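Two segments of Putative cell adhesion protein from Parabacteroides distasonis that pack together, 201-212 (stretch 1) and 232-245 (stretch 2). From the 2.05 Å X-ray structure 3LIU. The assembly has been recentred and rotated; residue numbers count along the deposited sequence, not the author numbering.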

# COMPACT_ATOMS: atom_id res chain seq x y z
N LYS A 201 12.06 -9.63 -19.02
CA LYS A 201 13.22 -10.03 -18.17
C LYS A 201 13.10 -9.59 -16.72
O LYS A 201 13.54 -10.32 -15.83
CB LYS A 201 14.52 -9.45 -18.73
CG LYS A 201 15.03 -10.17 -20.01
CD LYS A 201 16.45 -9.65 -20.37
CE LYS A 201 17.21 -10.53 -21.38
NZ LYS A 201 17.96 -9.72 -22.44
N GLU A 202 12.51 -8.42 -16.48
CA GLU A 202 12.45 -7.85 -15.12
C GLU A 202 11.25 -6.91 -14.98
O GLU A 202 10.82 -6.25 -15.93
CB GLU A 202 13.77 -7.08 -14.82
CG GLU A 202 13.89 -6.49 -13.40
CD GLU A 202 14.57 -7.44 -12.40
OE1 GLU A 202 14.96 -8.55 -12.81
OE2 GLU A 202 14.73 -7.08 -11.21
N VAL A 203 10.71 -6.85 -13.76
CA VAL A 203 9.71 -5.87 -13.39
C VAL A 203 10.17 -5.19 -12.11
O VAL A 203 10.69 -5.85 -11.20
CB VAL A 203 8.34 -6.54 -13.18
CG1 VAL A 203 7.27 -5.49 -12.92
CG2 VAL A 203 7.95 -7.41 -14.40
N PHE A 204 10.05 -3.87 -12.03
CA PHE A 204 10.36 -3.19 -10.76
C PHE A 204 9.55 -1.93 -10.54
O PHE A 204 8.91 -1.40 -11.46
CB PHE A 204 11.89 -2.97 -10.58
CG PHE A 204 12.49 -1.82 -11.38
CD1 PHE A 204 12.74 -1.96 -12.72
CD2 PHE A 204 12.83 -0.62 -10.77
CE1 PHE A 204 13.32 -0.93 -13.46
CE2 PHE A 204 13.40 0.43 -11.49
CZ PHE A 204 13.67 0.27 -12.84
N ILE A 205 9.57 -1.47 -9.28
CA ILE A 205 8.81 -0.31 -8.88
C ILE A 205 9.76 0.82 -8.49
O ILE A 205 10.80 0.54 -7.86
CB ILE A 205 7.92 -0.62 -7.65
CG1 ILE A 205 6.98 -1.79 -7.95
CG2 ILE A 205 7.14 0.66 -7.18
CD1 ILE A 205 6.05 -1.63 -9.14
N ALA A 206 9.43 2.05 -8.87
CA ALA A 206 10.25 3.24 -8.50
C ALA A 206 9.34 4.27 -7.84
O ALA A 206 8.15 4.30 -8.11
CB ALA A 206 10.95 3.85 -9.75
N SER A 207 9.89 5.14 -7.00
CA SER A 207 9.08 6.12 -6.28
C SER A 207 7.90 5.54 -5.51
O SER A 207 6.82 6.13 -5.50
CB SER A 207 8.59 7.26 -7.20
OG SER A 207 9.71 7.91 -7.78
N ALA A 208 8.14 4.43 -4.81
CA ALA A 208 7.19 3.89 -3.82
C ALA A 208 7.39 4.71 -2.55
O ALA A 208 8.51 4.80 -2.05
CB ALA A 208 7.51 2.39 -3.54
N LYS A 209 6.33 5.35 -2.04
CA LYS A 209 6.45 5.99 -0.74
C LYS A 209 6.71 4.90 0.29
O LYS A 209 5.99 3.91 0.36
CB LYS A 209 5.26 6.85 -0.41
CG LYS A 209 5.31 8.18 -1.15
CD LYS A 209 4.34 9.20 -0.65
CE LYS A 209 4.55 10.56 -1.37
NZ LYS A 209 3.59 11.60 -0.98
N GLY A 210 7.80 5.06 1.04
CA GLY A 210 8.19 4.04 1.98
C GLY A 210 7.75 4.32 3.38
O GLY A 210 8.08 3.57 4.30
N VAL A 211 7.00 5.41 3.55
CA VAL A 211 6.41 5.79 4.84
C VAL A 211 4.93 6.12 4.65
O VAL A 211 4.49 6.54 3.56
CB VAL A 211 7.08 7.02 5.50
CG1 VAL A 211 8.51 6.74 5.97
CG2 VAL A 211 7.03 8.25 4.54
N SER A 212 4.16 5.93 5.73
CA SER A 212 2.70 6.14 5.77
C SER A 212 2.25 6.42 7.20
O SER A 212 2.90 6.00 8.16
CB SER A 212 1.94 4.91 5.23
OG SER A 212 0.50 5.00 5.39
N HIS A 232 9.66 15.95 7.26
CA HIS A 232 11.03 15.47 7.25
C HIS A 232 11.20 14.23 6.37
O HIS A 232 12.14 13.44 6.57
CB HIS A 232 11.54 15.25 8.68
CG HIS A 232 11.76 16.53 9.42
ND1 HIS A 232 11.26 16.76 10.68
CD2 HIS A 232 12.39 17.68 9.04
CE1 HIS A 232 11.60 17.99 11.07
NE2 HIS A 232 12.28 18.56 10.09
N PHE A 233 10.32 14.10 5.36
CA PHE A 233 10.43 13.05 4.37
C PHE A 233 10.97 13.62 3.10
O PHE A 233 10.60 14.72 2.69
CB PHE A 233 9.06 12.40 4.16
CG PHE A 233 8.50 11.82 5.41
CD1 PHE A 233 9.25 10.88 6.14
CD2 PHE A 233 7.27 12.21 5.90
CE1 PHE A 233 8.75 10.31 7.30
CE2 PHE A 233 6.75 11.65 7.05
CZ PHE A 233 7.50 10.69 7.76
N GLY A 234 11.89 12.88 2.52
CA GLY A 234 12.50 13.26 1.27
C GLY A 234 12.82 12.09 0.41
O GLY A 234 12.21 11.02 0.54
N TYR A 235 13.79 12.27 -0.48
CA TYR A 235 14.08 11.28 -1.48
C TYR A 235 14.44 9.89 -0.89
O TYR A 235 14.08 8.86 -1.46
CB TYR A 235 15.17 11.75 -2.44
CG TYR A 235 14.75 12.83 -3.44
CD1 TYR A 235 13.59 12.70 -4.22
CD2 TYR A 235 15.52 13.95 -3.64
CE1 TYR A 235 13.20 13.70 -5.12
CE2 TYR A 235 15.13 14.95 -4.56
CZ TYR A 235 13.97 14.80 -5.29
OH TYR A 235 13.57 15.74 -6.19
N LEU A 236 15.17 9.84 0.21
CA LEU A 236 15.56 8.53 0.77
C LEU A 236 14.32 7.74 1.27
O LEU A 236 14.39 6.52 1.47
CB LEU A 236 16.56 8.71 1.91
CG LEU A 236 17.96 9.23 1.53
CD1 LEU A 236 18.69 9.57 2.80
CD2 LEU A 236 18.74 8.25 0.70
N ASP A 237 13.20 8.46 1.46
CA ASP A 237 11.92 7.90 1.92
C ASP A 237 11.05 7.35 0.81
O ASP A 237 10.08 6.66 1.09
CB ASP A 237 11.14 8.94 2.70
CG ASP A 237 11.86 9.35 3.99
OD1 ASP A 237 11.96 8.48 4.87
OD2 ASP A 237 12.29 10.52 4.10
N TYR A 238 11.38 7.70 -0.43
CA TYR A 238 10.96 6.95 -1.60
C TYR A 238 11.80 5.67 -1.71
O TYR A 238 13.00 5.69 -1.48
CB TYR A 238 11.12 7.77 -2.90
CG TYR A 238 10.09 8.85 -3.13
CD1 TYR A 238 8.75 8.53 -3.34
CD2 TYR A 238 10.45 10.20 -3.21
CE1 TYR A 238 7.82 9.48 -3.59
CE2 TYR A 238 9.50 11.17 -3.45
CZ TYR A 238 8.17 10.78 -3.65
OH TYR A 238 7.19 11.69 -3.89
N LYS A 239 11.16 4.57 -2.12
CA LYS A 239 11.82 3.29 -2.26
C LYS A 239 11.77 2.80 -3.70
O LYS A 239 10.85 3.06 -4.42
CB LYS A 239 11.21 2.24 -1.31
CG LYS A 239 11.05 2.66 0.14
CD LYS A 239 12.35 3.14 0.82
CE LYS A 239 12.09 3.75 2.18
NZ LYS A 239 13.34 4.25 2.85
N VAL A 240 12.81 2.08 -4.10
CA VAL A 240 13.02 1.71 -5.47
C VAL A 240 13.67 0.33 -5.51
O VAL A 240 14.54 -0.00 -4.68
CB VAL A 240 13.87 2.76 -6.27
CG1 VAL A 240 15.35 2.85 -5.76
CG2 VAL A 240 13.82 2.45 -7.74
N GLY A 241 13.28 -0.46 -6.51
CA GLY A 241 13.68 -1.88 -6.56
C GLY A 241 15.11 -2.16 -7.02
O GLY A 241 15.72 -3.19 -6.64
N LEU A 242 15.64 -1.24 -7.82
CA LEU A 242 16.99 -1.33 -8.36
C LEU A 242 17.69 0.03 -8.32
O LEU A 242 17.02 1.08 -8.38
CB LEU A 242 16.92 -1.79 -9.83
CG LEU A 242 16.34 -3.18 -10.07
CD1 LEU A 242 15.93 -3.35 -11.55
CD2 LEU A 242 17.32 -4.24 -9.57
N LEU A 243 19.02 -0.00 -8.24
CA LEU A 243 19.85 1.18 -8.36
C LEU A 243 20.63 1.12 -9.69
O LEU A 243 20.92 0.06 -10.21
CB LEU A 243 20.81 1.31 -7.18
CG LEU A 243 20.20 1.36 -5.78
CD1 LEU A 243 21.31 1.30 -4.65
CD2 LEU A 243 19.38 2.61 -5.67
N PHE A 244 20.94 2.28 -10.25
CA PHE A 244 21.63 2.34 -11.53
C PHE A 244 22.92 3.17 -11.36
O PHE A 244 23.16 3.77 -10.30
CB PHE A 244 20.68 2.87 -12.63
CG PHE A 244 19.53 1.95 -12.88
CD1 PHE A 244 18.36 2.06 -12.14
CD2 PHE A 244 19.64 0.91 -13.80
CE1 PHE A 244 17.29 1.16 -12.36
CE2 PHE A 244 18.59 0.02 -14.00
CZ PHE A 244 17.42 0.17 -13.28
N LEU A 245 23.79 3.13 -12.35
CA LEU A 245 25.08 3.86 -12.22
C LEU A 245 24.83 5.38 -12.28
O LEU A 245 23.95 5.86 -13.01
CB LEU A 245 26.11 3.43 -13.28
CG LEU A 245 26.86 2.15 -12.94
CD1 LEU A 245 27.73 1.82 -14.11
CD2 LEU A 245 27.67 2.30 -11.64

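The two stretches run past each other in nearly opposite directions: the axes of strand 201-206 and strand 238-240 approach to 5.7 Å with 165° between their N-to-C directions. Four backbone hydrogen bonds tie them together. In the middle, Ala208 and Lys239 form the hydrogen-bonded pair of an antiparallel ladder, each giving its amide to the other's carbonyl: Lys239 N to Ala208 O at 2.7 Å and Ala208 N to Lys239 O at 3.1 Å. Two further backbone bonds flank this pair: Gly210 N donates to Asp237 O at 2.8 Å, and Gly241 N donates to Ile205 O at 3.0 Å. Two carbonyls also receive CA-H...O contacts, from Tyr238 CA to Ala208 O at 3.3 Å and from Val240 CA to Ile205 O at 3.5 Å, as is common where antiparallel strands lie close.

The register is not that of a smooth ribbon. Ser207, with phi/psi of 52/44, leaves the extended conformation between two strand segments, and its N lies 3.5 Å from Lys239 O at an angle too poor for a hydrogen bond, leaving that carbonyl to Ala208.

Gly210 supplies the clearest hollow. Lacking a side chain, it lets the aliphatic part of Lys239 lie against its backbone, with Gly210 CA 3.7 Å from Lys239 CG. A CB here would point toward stretch 2 and fall 2.4 Å from Lys239 CE and 3.0 Å from Asp237 O, clashing with both. The long lysine suits the site because its methylenes can cover the glycine while NZ reaches on to hydrogen-bond Leu236 O at 2.9 Å. Gly241 makes a similar, milder allowance: a CB there would sit a tight 3.2 Å from Phe204 CB.

On the other side of the sheet from Ala208 and Lys239, Lys209 and Tyr238 form a non-hydrogen-bonded pair. The lysine's methylenes offer an apolar surface to the tyrosine, Lys209 CG coming 3.7 Å from Tyr238 CE1, while the polar ends of both side chains find hydrogen bonds elsewhere in the structure.

Phe204 is the large bump near the start of stretch 1. Leu242 CD1 sits over one face of its ring, 3.9 Å from the ring centroid in a CH-pi contact, while Val240 CG2 lies at the ring edge, 4.3 Å from Phe204 CE2. Phe244 meets it obliquely, with Phe204 CZ 3.8 Å from Phe244 CE1. The methyl of Ala206 meets a branch of Val240, Ala206 CB to Val240 CG2 at 3.8 Å.

At the far end, Val211 presses a methyl onto the face of Phe233: its CG2 is 3.8 Å from the ring centroid and only 10° off the normal, so the rounded methyl rests on the flat ring. The loop that presents this ring is braced by Asp237, whose OD2 accepts from Gly234 N at 2.9 Å and whose N donates to Gly234 O, also at 2.9 Å.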